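Local coordinates for protein nigritoxine (Vibrio nigripulchritudo, PDB 5M41) that acts as a bacterial toxin against crustaceans and insects and has a new fold, at residues 41-46 with 212-217; 230-235 with 258-263; 496-501 with 553-558; 559-564 with 575-580. One frame throughout, in Å; residues are numbered along the deposited sequence.

Contact 1: residues 41-46 with 212-217; sequences YQFAII and KGAARE
Residues 41-46 run through the middle of helix 34-54, and 212-217 take in the last turn or so of helix 206-215 and the chain that leaves it. The two backbones come closest at F43 and G213, whose CA atoms lie 4.5 Å apart. With no side chain on G213, its CA reaches the carbonyl of F43, G213 CA to F43 O 3.3 Å, in a nearly straight CA-H...O contact (166° at the hydrogen). F43 carries most of the side-chain packing. Its CG stands anti to the carbonyl carbon (chi1 -76°), which lays the ring against the helix end: A214 CA sits over one face, 3.8 Å from the centroid of the F43 ring in a CH-pi contact, and A214 CB touches F43 CD2 at 3.8 Å. At the edge, in the ring plane, E217 OE1 meets F43 CE1 at 3.6 Å, brought there by a bend at chi2; the carboxylate stands 70° from the ring. Further out, I46 CG2 brushes R216 CD at 4.3 Å. S210 touches F43 and A44 as well. With G213 and A214 at the crossing, this is close helix-helix packing at a glycine.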
loop_
_atom_site.group_PDB
_atom_site.type_symbol
_atom_site.label_atom_id
_atom_site.label_comp_id
_atom_site.label_asym_id
_atom_site.label_seq_id
_atom_site.Cartn_x
_atom_site.Cartn_y
_atom_site.Cartn_z
ATOM N N TYR A 41 -22.227 -26.224 -11.794
ATOM C CA TYR A 41 -23.236 -26.626 -12.786
ATOM C C TYR A 41 -24.623 -26.737 -12.153
ATOM O O TYR A 41 -25.630 -26.324 -12.748
ATOM C CB TYR A 41 -22.844 -27.931 -13.466
ATOM C CG TYR A 41 -22.170 -27.681 -14.820
ATOM C CD1 TYR A 41 -22.908 -27.204 -15.902
ATOM C CD2 TYR A 41 -20.798 -27.890 -15.001
ATOM C CE1 TYR A 41 -22.305 -26.961 -17.135
ATOM C CE2 TYR A 41 -20.196 -27.655 -16.237
ATOM C CZ TYR A 41 -20.959 -27.192 -17.299
ATOM O OH TYR A 41 -20.377 -26.977 -18.548
ATOM N N GLN A 42 -24.652 -27.258 -10.922
ATOM C CA GLN A 42 -25.891 -27.448 -10.205
ATOM C C GLN A 42 -26.620 -26.120 -10.036
ATOM O O GLN A 42 -27.832 -26.059 -10.248
ATOM C CB GLN A 42 -25.613 -28.076 -8.849
ATOM C CG GLN A 42 -26.838 -28.350 -8.023
ATOM C CD GLN A 42 -27.264 -29.779 -8.152
ATOM O OE1 GLN A 42 -27.236 -30.357 -9.243
ATOM N NE2 GLN A 42 -27.660 -30.372 -7.037
ATOM N N PHE A 43 -25.888 -25.067 -9.641
ATOM C CA PHE A 43 -26.492 -23.738 -9.482
ATOM C C PHE A 43 -26.979 -23.143 -10.802
ATOM O O PHE A 43 -28.027 -22.497 -10.824
ATOM C CB PHE A 43 -25.532 -22.754 -8.807
ATOM C CG PHE A 43 -25.387 -22.955 -7.313
ATOM C CD1 PHE A 43 -26.512 -22.998 -6.481
ATOM C CD2 PHE A 43 -24.115 -23.031 -6.727
ATOM C CE1 PHE A 43 -26.391 -23.164 -5.098
ATOM C CE2 PHE A 43 -23.984 -23.184 -5.343
ATOM C CZ PHE A 43 -25.121 -23.259 -4.527
ATOM N N ALA A 44 -26.202 -23.332 -11.885
ATOM C CA ALA A 44 -26.656 -22.972 -13.234
ATOM C C ALA A 44 -27.993 -23.645 -13.611
ATOM O O ALA A 44 -28.912 -22.990 -14.136
ATOM C CB ALA A 44 -25.589 -23.297 -14.278
ATOM N N ILE A 45 -28.083 -24.949 -13.366
ATOM C CA ILE A 45 -29.317 -25.700 -13.603
ATOM C C ILE A 45 -30.472 -25.099 -12.794
ATOM O O ILE A 45 -31.548 -24.816 -13.348
ATOM C CB ILE A 45 -29.166 -27.192 -13.267
ATOM C CG1 ILE A 45 -28.144 -27.841 -14.200
ATOM C CG2 ILE A 45 -30.498 -27.929 -13.454
ATOM C CD1 ILE A 45 -27.643 -29.185 -13.681
ATOM N N ILE A 46 -30.245 -24.912 -11.491
ATOM C CA ILE A 46 -31.229 -24.269 -10.615
ATOM C C ILE A 46 -31.717 -22.943 -11.203
ATOM O O ILE A 46 -32.921 -22.694 -11.252
ATOM C CB ILE A 46 -30.693 -24.040 -9.189
ATOM C CG1 ILE A 46 -30.614 -25.375 -8.427
ATOM C CG2 ILE A 46 -31.630 -23.111 -8.425
ATOM C CD1 ILE A 46 -29.645 -25.376 -7.242
ATOM N N LYS A 212 -26.111 -16.636 -10.447
ATOM C CA LYS A 212 -27.485 -16.281 -10.120
ATOM C C LYS A 212 -28.151 -17.386 -9.323
ATOM O O LYS A 212 -28.876 -17.109 -8.378
ATOM C CB LYS A 212 -28.295 -16.021 -11.372
ATOM C CG LYS A 212 -28.381 -14.560 -11.747
ATOM C CD LYS A 212 -29.155 -14.342 -13.050
ATOM C CE LYS A 212 -28.300 -14.695 -14.274
ATOM N NZ LYS A 212 -28.977 -14.248 -15.529
ATOM N N GLY A 213 -27.920 -18.635 -9.713
ATOM C CA GLY A 213 -28.461 -19.773 -8.979
ATOM C C GLY A 213 -27.962 -19.747 -7.546
ATOM O O GLY A 213 -28.725 -19.958 -6.612
ATOM N N ALA A 214 -26.678 -19.462 -7.373
ATOM C CA ALA A 214 -26.116 -19.418 -6.033
ATOM C C ALA A 214 -26.726 -18.275 -5.190
ATOM O O ALA A 214 -26.902 -18.456 -3.998
ATOM C CB ALA A 214 -24.600 -19.323 -6.081
ATOM N N ALA A 215 -27.044 -17.125 -5.806
ATOM C CA ALA A 215 -27.636 -15.993 -5.081
ATOM C C ALA A 215 -29.054 -16.282 -4.628
ATOM O O ALA A 215 -29.528 -15.640 -3.717
ATOM C CB ALA A 215 -27.634 -14.723 -5.933
ATOM N N ARG A 216 -29.718 -17.242 -5.275
ATOM C CA ARG A 216 -31.042 -17.718 -4.884
ATOM C C ARG A 216 -31.002 -18.628 -3.681
ATOM O O ARG A 216 -32.025 -18.874 -3.110
ATOM C CB ARG A 216 -31.698 -18.559 -5.995
ATOM C CG ARG A 216 -31.840 -17.903 -7.334
ATOM C CD ARG A 216 -32.535 -18.873 -8.280
ATOM N NE ARG A 216 -33.963 -18.694 -8.133
ATOM C CZ ARG A 216 -34.648 -17.748 -8.769
ATOM N NH1 ARG A 216 -34.037 -16.933 -9.630
ATOM N NH2 ARG A 216 -35.936 -17.634 -8.561
ATOM N N GLU A 217 -29.844 -19.192 -3.348
ATOM C CA GLU A 217 -29.751 -20.174 -2.261
ATOM C C GLU A 217 -30.139 -19.548 -0.890
ATOM O O GLU A 217 -29.423 -18.700 -0.396
ATOM C CB GLU A 217 -28.325 -20.741 -2.228
ATOM C CG GLU A 217 -28.100 -21.907 -1.287
ATOM C CD GLU A 217 -28.783 -23.181 -1.765
ATOM O OE1 GLU A 217 -29.273 -23.219 -2.920
ATOM O OE2 GLU A 217 -28.825 -24.147 -0.980
#

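Contact 2: residues 230-235 with 258-263; sequences LEFTFE and FDLLVA
L260 is the main bump here. Its CG lies anti to the backbone N (chi1 179°), so the side chain stands out from helix 253-264 and pushes its CD1 methyl into a hollow formed by three successive residues of the facing chain. F232 CB is the closest wall, 3.5 Å from L260 CD1; the carbonyl oxygen of E231 makes the second, and L230 CB closes the third at 3.8 Å from the same L260 CD1. The F232 ring, swung anti to its own backbone N (chi1 -178°), meets that methyl obliquely. L230 answers with a bump in the other direction. Its CG is anti to the carbonyl carbon, and the fork settles in the hollow between L260 and A263, one turn apart: L230 CD1 lies 3.6 Å from L260 O, while both methyls of L230 straddle the small A263 CB, with L230 CD1 at 4.1 Å from it. The fit is apolar packing of an irregular chain on a helix: L230 ends the short strand 229-230, paired by backbone hydrogen bonds with V221, and the chain then leaves the helix as a loop toward helix 206-215. V221 touches both L230 and L260, extending the greasy layer onto strand 221-223. Beyond it, the F232 ring meets that of Y257 and packs on A211 of helix 206-215. E231 points its CB away from the helix and is exposed.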
loop_
_atom_site.group_PDB
_atom_site.type_symbol
_atom_site.label_atom_id
_atom_site.label_comp_id
_atom_site.label_asym_id
_atom_site.label_seq_id
_atom_site.Cartn_x
_atom_site.Cartn_y
_atom_site.Cartn_z
ATOM N N LEU A 230 -22.211 -19.108 3.377
ATOM C CA LEU A 230 -21.524 -18.218 2.481
ATOM C C LEU A 230 -22.508 -17.294 1.778
ATOM O O LEU A 230 -23.179 -17.704 0.836
ATOM C CB LEU A 230 -20.705 -19.048 1.460
ATOM C CG LEU A 230 -19.572 -19.924 2.015
ATOM C CD1 LEU A 230 -19.030 -20.848 0.915
ATOM C CD2 LEU A 230 -18.444 -19.084 2.607
ATOM N N GLU A 231 -22.580 -16.054 2.241
ATOM C CA GLU A 231 -23.461 -15.052 1.652
ATOM C C GLU A 231 -22.993 -14.697 0.245
ATOM O O GLU A 231 -21.810 -14.582 0.010
ATOM C CB GLU A 231 -23.439 -13.785 2.508
ATOM C CG GLU A 231 -24.600 -12.825 2.244
ATOM C CD GLU A 231 -24.440 -11.488 2.974
ATOM O OE1 GLU A 231 -25.374 -10.657 2.936
ATOM O OE2 GLU A 231 -23.375 -11.261 3.583
ATOM N N PHE A 232 -23.928 -14.523 -0.672
ATOM C CA PHE A 232 -23.591 -14.127 -2.025
ATOM C C PHE A 232 -24.789 -13.473 -2.707
ATOM O O PHE A 232 -25.906 -13.983 -2.627
ATOM C CB PHE A 232 -23.165 -15.358 -2.839
ATOM C CG PHE A 232 -22.754 -15.035 -4.252
ATOM C CD1 PHE A 232 -21.533 -14.418 -4.510
ATOM C CD2 PHE A 232 -23.592 -15.332 -5.314
ATOM C CE1 PHE A 232 -21.152 -14.106 -5.809
ATOM C CE2 PHE A 232 -23.224 -15.021 -6.618
ATOM C CZ PHE A 232 -22.000 -14.403 -6.860
ATOM N N THR A 233 -24.541 -12.356 -3.393
ATOM C CA THR A 233 -25.556 -11.707 -4.213
ATOM C C THR A 233 -25.040 -11.558 -5.639
ATOM O O THR A 233 -23.829 -11.556 -5.876
ATOM C CB THR A 233 -25.923 -10.312 -3.682
ATOM O OG1 THR A 233 -24.743 -9.501 -3.683
ATOM C CG2 THR A 233 -26.447 -10.397 -2.250
ATOM N N PHE A 234 -25.979 -11.439 -6.571
ATOM C CA PHE A 234 -25.697 -11.233 -7.988
ATOM C C PHE A 234 -25.544 -9.750 -8.368
ATOM O O PHE A 234 -25.100 -9.422 -9.467
ATOM C CB PHE A 234 -26.800 -11.892 -8.847
ATOM C CG PHE A 234 -26.460 -11.965 -10.319
ATOM C CD1 PHE A 234 -25.417 -12.788 -10.772
ATOM C CD2 PHE A 234 -27.172 -11.202 -11.261
ATOM C CE1 PHE A 234 -25.083 -12.836 -12.122
ATOM C CE2 PHE A 234 -26.840 -11.243 -12.618
ATOM C CZ PHE A 234 -25.791 -12.074 -13.048
ATOM N N GLU A 235 -25.902 -8.848 -7.465
ATOM C CA GLU A 235 -25.855 -7.418 -7.766
ATOM C C GLU A 235 -24.460 -6.953 -8.188
ATOM O O GLU A 235 -23.450 -7.346 -7.594
ATOM C CB GLU A 235 -26.364 -6.603 -6.576
ATOM C CG GLU A 235 -27.858 -6.800 -6.341
ATOM C CD GLU A 235 -28.343 -6.273 -5.002
ATOM O OE1 GLU A 235 -27.527 -5.708 -4.236
ATOM O OE2 GLU A 235 -29.554 -6.435 -4.719
ATOM N N PHE A 258 -16.056 -17.308 -8.017
ATOM C CA PHE A 258 -15.097 -18.384 -7.975
ATOM C C PHE A 258 -14.499 -18.566 -6.585
ATOM O O PHE A 258 -14.357 -19.693 -6.134
ATOM C CB PHE A 258 -13.987 -18.151 -8.989
ATOM C CG PHE A 258 -14.323 -18.641 -10.369
ATOM C CD1 PHE A 258 -14.522 -20.009 -10.615
ATOM C CD2 PHE A 258 -14.439 -17.741 -11.425
ATOM C CE1 PHE A 258 -14.819 -20.462 -11.905
ATOM C CE2 PHE A 258 -14.714 -18.186 -12.718
ATOM C CZ PHE A 258 -14.901 -19.551 -12.961
ATOM N N ASP A 259 -14.173 -17.464 -5.907
ATOM C CA ASP A 259 -13.618 -17.537 -4.548
ATOM C C ASP A 259 -14.620 -18.239 -3.606
ATOM O O ASP A 259 -14.241 -19.012 -2.726
ATOM C CB ASP A 259 -13.353 -16.132 -3.989
ATOM C CG ASP A 259 -12.164 -15.425 -4.639
ATOM O OD1 ASP A 259 -11.395 -16.055 -5.408
ATOM O OD2 ASP A 259 -12.026 -14.190 -4.387
ATOM N N LEU A 260 -15.898 -17.904 -3.760
ATOM C CA LEU A 260 -16.946 -18.518 -2.946
ATOM C C LEU A 260 -17.030 -20.032 -3.176
ATOM O O LEU A 260 -17.187 -20.809 -2.222
ATOM C CB LEU A 260 -18.304 -17.848 -3.224
ATOM C CG LEU A 260 -19.457 -18.477 -2.398
ATOM C CD1 LEU A 260 -20.457 -17.442 -1.947
ATOM C CD2 LEU A 260 -20.165 -19.586 -3.181
ATOM N N LEU A 261 -16.962 -20.443 -4.443
ATOM C CA LEU A 261 -17.011 -21.877 -4.783
ATOM C C LEU A 261 -15.829 -22.639 -4.178
ATOM O O LEU A 261 -15.980 -23.775 -3.744
ATOM C CB LEU A 261 -17.045 -22.101 -6.293
ATOM C CG LEU A 261 -18.326 -21.673 -7.032
ATOM C CD1 LEU A 261 -18.122 -21.771 -8.537
ATOM C CD2 LEU A 261 -19.492 -22.567 -6.616
ATOM N N VAL A 262 -14.654 -22.008 -4.164
ATOM C CA VAL A 262 -13.502 -22.612 -3.480
ATOM C C VAL A 262 -13.786 -22.697 -1.968
ATOM O O VAL A 262 -13.559 -23.739 -1.355
ATOM C CB VAL A 262 -12.190 -21.856 -3.780
ATOM C CG1 VAL A 262 -11.026 -22.410 -2.942
ATOM C CG2 VAL A 262 -11.835 -21.950 -5.274
ATOM N N ALA A 263 -14.272 -21.608 -1.367
ATOM C CA ALA A 263 -14.592 -21.647 0.077
ATOM C C ALA A 263 -15.657 -22.674 0.392
ATOM O O ALA A 263 -15.644 -23.233 1.477
ATOM C CB ALA A 263 -15.005 -20.274 0.621
#

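Contact 3: residues 496-501 with 553-558; sequences QVYINE and RLQHKD
The tight part of this contact is a polar grip by Q555, the last residue of helix 546-555, and H556 just after it, on the backbone of strand 496-500. Q555 is extended beyond CG, and its flat amide reads both backbone groups of I499: I499 N donates to Q555 OE1 at 3.0 Å, and Q555 NE2 donates to I499 O at 2.8 Å, each bond nearly straight and on a carbonyl lone pair. This pair fixes the rotation of the amide; the Q555 and Y498 side chains cross at about a right angle, amide and ring planes only 29° apart. H556 NE2 gives a bent bond (135°) to V497 O at 2.9 Å, from above the carbonyl plane, while H556 ND1 has a weak bond with D559 OD2. Q496 CG lies over one face of that imidazole, 3.4 Å from the H556 ring centroid. The looser side is partly exposed: V497 is little covered, and of the I499 side chain CB is nearest, 4.0 Å from Q555 OE1. Y498 OH bonds to D551 one turn back on the helix. Strand 496-500, paired with 505-515, is one of the two outermost in a four-stranded antiparallel sheet, so Q555 and H556 meet a sheet edge.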
loop_
_atom_site.group_PDB
_atom_site.type_symbol
_atom_site.label_atom_id
_atom_site.label_comp_id
_atom_site.label_asym_id
_atom_site.label_seq_id
_atom_site.Cartn_x
_atom_site.Cartn_y
_atom_site.Cartn_z
ATOM N N GLN A 496 21.555 27.918 0.990
ATOM C CA GLN A 496 21.327 26.606 0.446
ATOM C C GLN A 496 20.250 26.580 -0.631
ATOM O O GLN A 496 19.189 27.206 -0.495
ATOM C CB GLN A 496 20.972 25.671 1.603
ATOM C CG GLN A 496 21.508 24.277 1.436
ATOM C CD GLN A 496 23.010 24.187 1.527
ATOM O OE1 GLN A 496 23.631 24.802 2.380
ATOM N NE2 GLN A 496 23.593 23.376 0.674
ATOM N N VAL A 497 20.510 25.842 -1.708
ATOM C CA VAL A 497 19.542 25.774 -2.796
ATOM C C VAL A 497 18.502 24.691 -2.501
ATOM O O VAL A 497 18.784 23.495 -2.575
ATOM C CB VAL A 497 20.186 25.547 -4.190
ATOM C CG1 VAL A 497 19.101 25.388 -5.241
ATOM C CG2 VAL A 497 21.103 26.704 -4.571
ATOM N N TYR A 498 17.301 25.130 -2.158
ATOM C CA TYR A 498 16.200 24.234 -1.932
ATOM C C TYR A 498 15.491 23.956 -3.255
ATOM O O TYR A 498 15.022 24.882 -3.931
ATOM C CB TYR A 498 15.235 24.810 -0.886
ATOM C CG TYR A 498 13.958 24.021 -0.761
ATOM C CD1 TYR A 498 13.984 22.640 -0.554
ATOM C CD2 TYR A 498 12.728 24.648 -0.865
ATOM C CE1 TYR A 498 12.811 21.913 -0.451
ATOM C CE2 TYR A 498 11.549 23.929 -0.772
ATOM C CZ TYR A 498 11.596 22.566 -0.559
ATOM O OH TYR A 498 10.419 21.867 -0.471
ATOM N N ILE A 499 15.433 22.679 -3.623
ATOM C CA ILE A 499 14.695 22.260 -4.816
ATOM C C ILE A 499 13.310 21.768 -4.428
ATOM O O ILE A 499 13.151 20.683 -3.861
ATOM C CB ILE A 499 15.441 21.186 -5.635
ATOM C CG1 ILE A 499 16.849 21.680 -5.987
ATOM C CG2 ILE A 499 14.653 20.853 -6.901
ATOM C CD1 ILE A 499 17.839 20.573 -6.285
ATOM N N ASN A 500 12.318 22.601 -4.716
ATOM C CA ASN A 500 10.929 22.305 -4.414
ATOM C C ASN A 500 10.415 21.412 -5.518
ATOM O O ASN A 500 10.173 21.876 -6.638
ATOM C CB ASN A 500 10.133 23.611 -4.348
ATOM C CG ASN A 500 8.747 23.430 -3.770
ATOM O OD1 ASN A 500 8.032 22.480 -4.107
ATOM N ND2 ASN A 500 8.348 24.364 -2.901
ATOM N N GLU A 501 10.280 20.127 -5.213
ATOM C CA GLU A 501 9.919 19.142 -6.222
ATOM C C GLU A 501 8.502 19.349 -6.776
ATOM O O GLU A 501 8.224 18.982 -7.924
ATOM C CB GLU A 501 10.088 17.721 -5.674
ATOM C CG GLU A 501 11.531 17.243 -5.558
ATOM C CD GLU A 501 11.682 16.111 -4.542
ATOM O OE1 GLU A 501 11.382 16.347 -3.352
ATOM O OE2 GLU A 501 12.094 14.989 -4.912
ATOM N N ARG A 553 14.348 20.712 5.321
ATOM C CA ARG A 553 15.200 20.207 6.394
ATOM C C ARG A 553 15.648 18.777 6.153
ATOM O O ARG A 553 16.748 18.414 6.542
ATOM C CB ARG A 553 14.516 20.340 7.747
ATOM C CG ARG A 553 14.563 21.750 8.322
ATOM C CD ARG A 553 13.863 21.764 9.665
ATOM N NE ARG A 553 13.943 23.041 10.361
ATOM C CZ ARG A 553 14.986 23.466 11.075
ATOM N NH1 ARG A 553 16.106 22.740 11.180
ATOM N NH2 ARG A 553 14.913 24.647 11.680
ATOM N N LEU A 554 14.791 17.973 5.521
ATOM C CA LEU A 554 15.155 16.617 5.099
ATOM C C LEU A 554 16.150 16.653 3.932
ATOM O O LEU A 554 17.161 15.961 3.952
ATOM C CB LEU A 554 13.916 15.801 4.679
ATOM C CG LEU A 554 12.987 15.163 5.737
ATOM C CD1 LEU A 554 11.863 14.410 5.028
ATOM C CD2 LEU A 554 13.742 14.226 6.670
ATOM N N GLN A 555 15.839 17.449 2.914
ATOM C CA GLN A 555 16.688 17.564 1.724
ATOM C C GLN A 555 18.095 18.045 2.106
ATOM O O GLN A 555 19.082 17.559 1.570
ATOM C CB GLN A 555 16.035 18.531 0.735
ATOM C CG GLN A 555 16.558 18.467 -0.693
ATOM C CD GLN A 555 15.889 19.498 -1.577
ATOM O OE1 GLN A 555 16.450 20.561 -1.829
ATOM N NE2 GLN A 555 14.668 19.212 -2.006
ATOM N N HIS A 556 18.181 18.959 3.065
ATOM C CA HIS A 556 19.473 19.457 3.568
ATOM C C HIS A 556 19.780 19.040 4.981
ATOM O O HIS A 556 20.375 19.805 5.785
ATOM C CB HIS A 556 19.537 20.959 3.365
ATOM C CG HIS A 556 19.550 21.334 1.916
ATOM N ND1 HIS A 556 20.682 21.374 1.204
ATOM C CD2 HIS A 556 18.511 21.582 1.026
ATOM C CE1 HIS A 556 20.389 21.682 -0.086
ATOM N NE2 HIS A 556 19.063 21.811 -0.187
ATOM N N LYS A 557 19.426 17.788 5.278
ATOM C CA LYS A 557 19.485 17.261 6.659
ATOM C C LYS A 557 20.874 17.235 7.282
ATOM O O LYS A 557 20.988 17.257 8.496
ATOM C CB LYS A 557 18.851 15.861 6.751
ATOM C CG LYS A 557 19.525 14.809 5.883
ATOM C CD LYS A 557 18.977 13.442 6.272
ATOM C CE LYS A 557 19.735 12.324 5.583
ATOM N NZ LYS A 557 19.216 11.007 6.062
ATOM N N ASP A 558 21.917 17.203 6.449
ATOM C CA ASP A 558 23.308 17.121 6.920
ATOM C C ASP A 558 23.989 18.453 7.243
ATOM O O ASP A 558 25.065 18.460 7.833
ATOM C CB ASP A 558 24.165 16.370 5.891
ATOM C CG ASP A 558 23.627 14.982 5.580
ATOM O OD1 ASP A 558 23.348 14.222 6.533
ATOM O OD2 ASP A 558 23.483 14.648 4.380
#

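Contact 4: residues 559-564 with 575-580; sequences DFNNIG and AVNNPY
One face of the F560 ring is covered by V576: V576 CB lies 3.8 Å from the F560 ring centroid, offset toward the rim, in a CH-pi contact. F560 CD1 lies 3.4 Å from V576 N. N578 OD1 sits at the edge of the Y580 ring, in its plane. The amides of N561 and N577 cross obliquely, their planes 28° apart. These residues belong to a beta hairpin of strands 560-562 and 571-576, with 560-562 at the edge of a six-stranded antiparallel sheet. F560 and V576 form a non-hydrogen-bonded pair; N561 and A575 are the hydrogen-bonded pair, A575 N giving to N561 O at 2.9 Å and N561 N to A575 O at 3.0 Å. Beyond the strand, N577 N donates to D559 O at 2.9 Å, while N577 ND2 bonds to H556 O. On the N561 side of the sheet, I563 CD1 reaches A575 CB at 4.0 Å. N562 OD1 accepts from G564 N in an Asx turn, and N578 OD1 from Y580 N in another.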
loop_
_atom_site.group_PDB
_atom_site.type_symbol
_atom_site.label_atom_id
_atom_site.label_comp_id
_atom_site.label_asym_id
_atom_site.label_seq_id
_atom_site.Cartn_x
_atom_site.Cartn_y
_atom_site.Cartn_z
ATOM N N ASP A 559 23.394 19.577 6.848
ATOM C CA ASP A 559 24.057 20.882 7.022
ATOM C C ASP A 559 23.790 21.496 8.385
ATOM O O ASP A 559 22.686 21.366 8.931
ATOM C CB ASP A 559 23.631 21.886 5.948
ATOM C CG ASP A 559 23.789 21.350 4.519
ATOM O OD1 ASP A 559 24.862 20.810 4.165
ATOM O OD2 ASP A 559 22.823 21.487 3.739
ATOM N N PHE A 560 24.799 22.201 8.900
ATOM C CA PHE A 560 24.742 22.853 10.211
ATOM C C PHE A 560 24.712 24.357 10.042
ATOM O O PHE A 560 25.214 24.897 9.044
ATOM C CB PHE A 560 25.956 22.473 11.063
ATOM C CG PHE A 560 25.952 21.048 11.536
ATOM C CD1 PHE A 560 25.630 20.745 12.868
ATOM C CD2 PHE A 560 26.311 20.008 10.678
ATOM C CE1 PHE A 560 25.638 19.434 13.328
ATOM C CE2 PHE A 560 26.336 18.695 11.130
ATOM C CZ PHE A 560 25.986 18.406 12.451
ATOM N N ASN A 561 24.098 25.023 11.017
ATOM C CA ASN A 561 24.058 26.477 11.100
ATOM C C ASN A 561 24.362 26.869 12.518
ATOM O O ASN A 561 24.136 26.076 13.442
ATOM C CB ASN A 561 22.676 27.015 10.745
ATOM C CG ASN A 561 22.319 26.773 9.309
ATOM O OD1 ASN A 561 21.545 25.849 8.988
ATOM N ND2 ASN A 561 22.906 27.559 8.426
ATOM N N ASN A 562 24.865 28.091 12.685
ATOM C CA ASN A 562 25.046 28.674 13.997
ATOM C C ASN A 562 23.756 29.420 14.320
ATOM O O ASN A 562 23.432 30.424 13.687
ATOM C CB ASN A 562 26.263 29.605 13.996
ATOM C CG ASN A 562 26.572 30.194 15.365
ATOM O OD1 ASN A 562 25.941 29.875 16.388
ATOM N ND2 ASN A 562 27.565 31.060 15.390
ATOM N N ILE A 563 22.996 28.885 15.267
ATOM C CA ILE A 563 21.766 29.536 15.717
ATOM C C ILE A 563 22.054 30.323 17.001
ATOM O O ILE A 563 21.145 30.885 17.621
ATOM C CB ILE A 563 20.611 28.518 15.924
ATOM C CG1 ILE A 563 21.024 27.414 16.929
ATOM C CG2 ILE A 563 20.148 27.959 14.575
ATOM C CD1 ILE A 563 19.885 26.574 17.485
ATOM N N GLY A 564 23.321 30.354 17.401
ATOM C CA GLY A 564 23.737 31.132 18.571
ATOM C C GLY A 564 24.357 32.465 18.175
ATOM O O GLY A 564 23.787 33.217 17.370
ATOM N N ALA A 575 23.891 23.683 15.021
ATOM C CA ALA A 575 22.744 22.761 14.966
ATOM C C ALA A 575 22.494 22.238 13.565
ATOM O O ALA A 575 22.484 23.008 12.589
ATOM C CB ALA A 575 21.487 23.455 15.486
ATOM N N VAL A 576 22.255 20.934 13.471
ATOM C CA VAL A 576 22.019 20.306 12.185
ATOM C C VAL A 576 20.570 20.604 11.710
ATOM O O VAL A 576 19.699 20.900 12.539
ATOM C CB VAL A 576 22.355 18.786 12.240
ATOM C CG1 VAL A 576 21.246 17.989 12.917
ATOM C CG2 VAL A 576 22.602 18.246 10.837
ATOM N N ASN A 577 20.328 20.595 10.392
ATOM C CA ASN A 577 18.994 20.857 9.861
ATOM C C ASN A 577 17.986 19.734 10.093
ATOM O O ASN A 577 16.774 20.007 10.198
ATOM C CB ASN A 577 19.035 21.115 8.364
ATOM C CG ASN A 577 19.635 22.456 8.016
ATOM O OD1 ASN A 577 19.695 23.363 8.844
ATOM N ND2 ASN A 577 20.071 22.589 6.768
ATOM N N ASN A 578 18.473 18.483 10.148
ATOM C CA ASN A 578 17.589 17.288 10.265
ATOM C C ASN A 578 16.396 17.552 11.175
ATOM O O ASN A 578 16.583 17.924 12.342
ATOM C CB ASN A 578 18.357 16.093 10.817
ATOM C CG ASN A 578 17.613 14.772 10.599
ATOM O OD1 ASN A 578 16.420 14.631 10.937
ATOM N ND2 ASN A 578 18.310 13.806 10.012
ATOM N N PRO A 579 15.164 17.370 10.663
ATOM C CA PRO A 579 14.039 17.773 11.500
ATOM C C PRO A 579 13.805 16.856 12.712
ATOM O O PRO A 579 13.038 17.206 13.580
ATOM C CB PRO A 579 12.842 17.738 10.533
ATOM C CG PRO A 579 13.235 16.783 9.471
ATOM C CD PRO A 579 14.730 16.817 9.363
ATOM N N TYR A 580 14.492 15.723 12.769
ATOM C CA TYR A 580 14.409 14.798 13.908
ATOM C C TYR A 580 15.572 14.960 14.885
ATOM O O TYR A 580 15.834 14.072 15.697
ATOM C CB TYR A 580 14.381 13.349 13.394
ATOM C CG TYR A 580 13.137 13.018 12.593
ATOM C CD1 TYR A 580 11.973 12.569 13.220
ATOM C CD2 TYR A 580 13.132 13.140 11.214
ATOM C CE1 TYR A 580 10.830 12.258 12.478
ATOM C CE2 TYR A 580 12.011 12.820 10.464
ATOM C CZ TYR A 580 10.864 12.398 11.096
ATOM O OH TYR A 580 9.783 12.096 10.321
#

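From the N terminus, contact 1 comes first, closing a loop of 165 residues that brings helix 34-54 onto the end of helix 206-215. Contact 2 then closes a short one of 22 residues on helix 253-264; the two follow in series without nesting and touch where K212 and A215 pack on the 232-234 loop. Far along the chain, contact 3 joins strand 496-500 to the end of helix 546-555 across 51 residues, and contact 4 closes the hairpin immediately after. N577 bonds to R553 and H556, tying the six-stranded sheet to the end of helix 546-555, which contact 3 joins to the four-stranded one. The two pairs lie on opposite sides of the chain's centre, contacts 1 and 3 having centres about 62 Å apart.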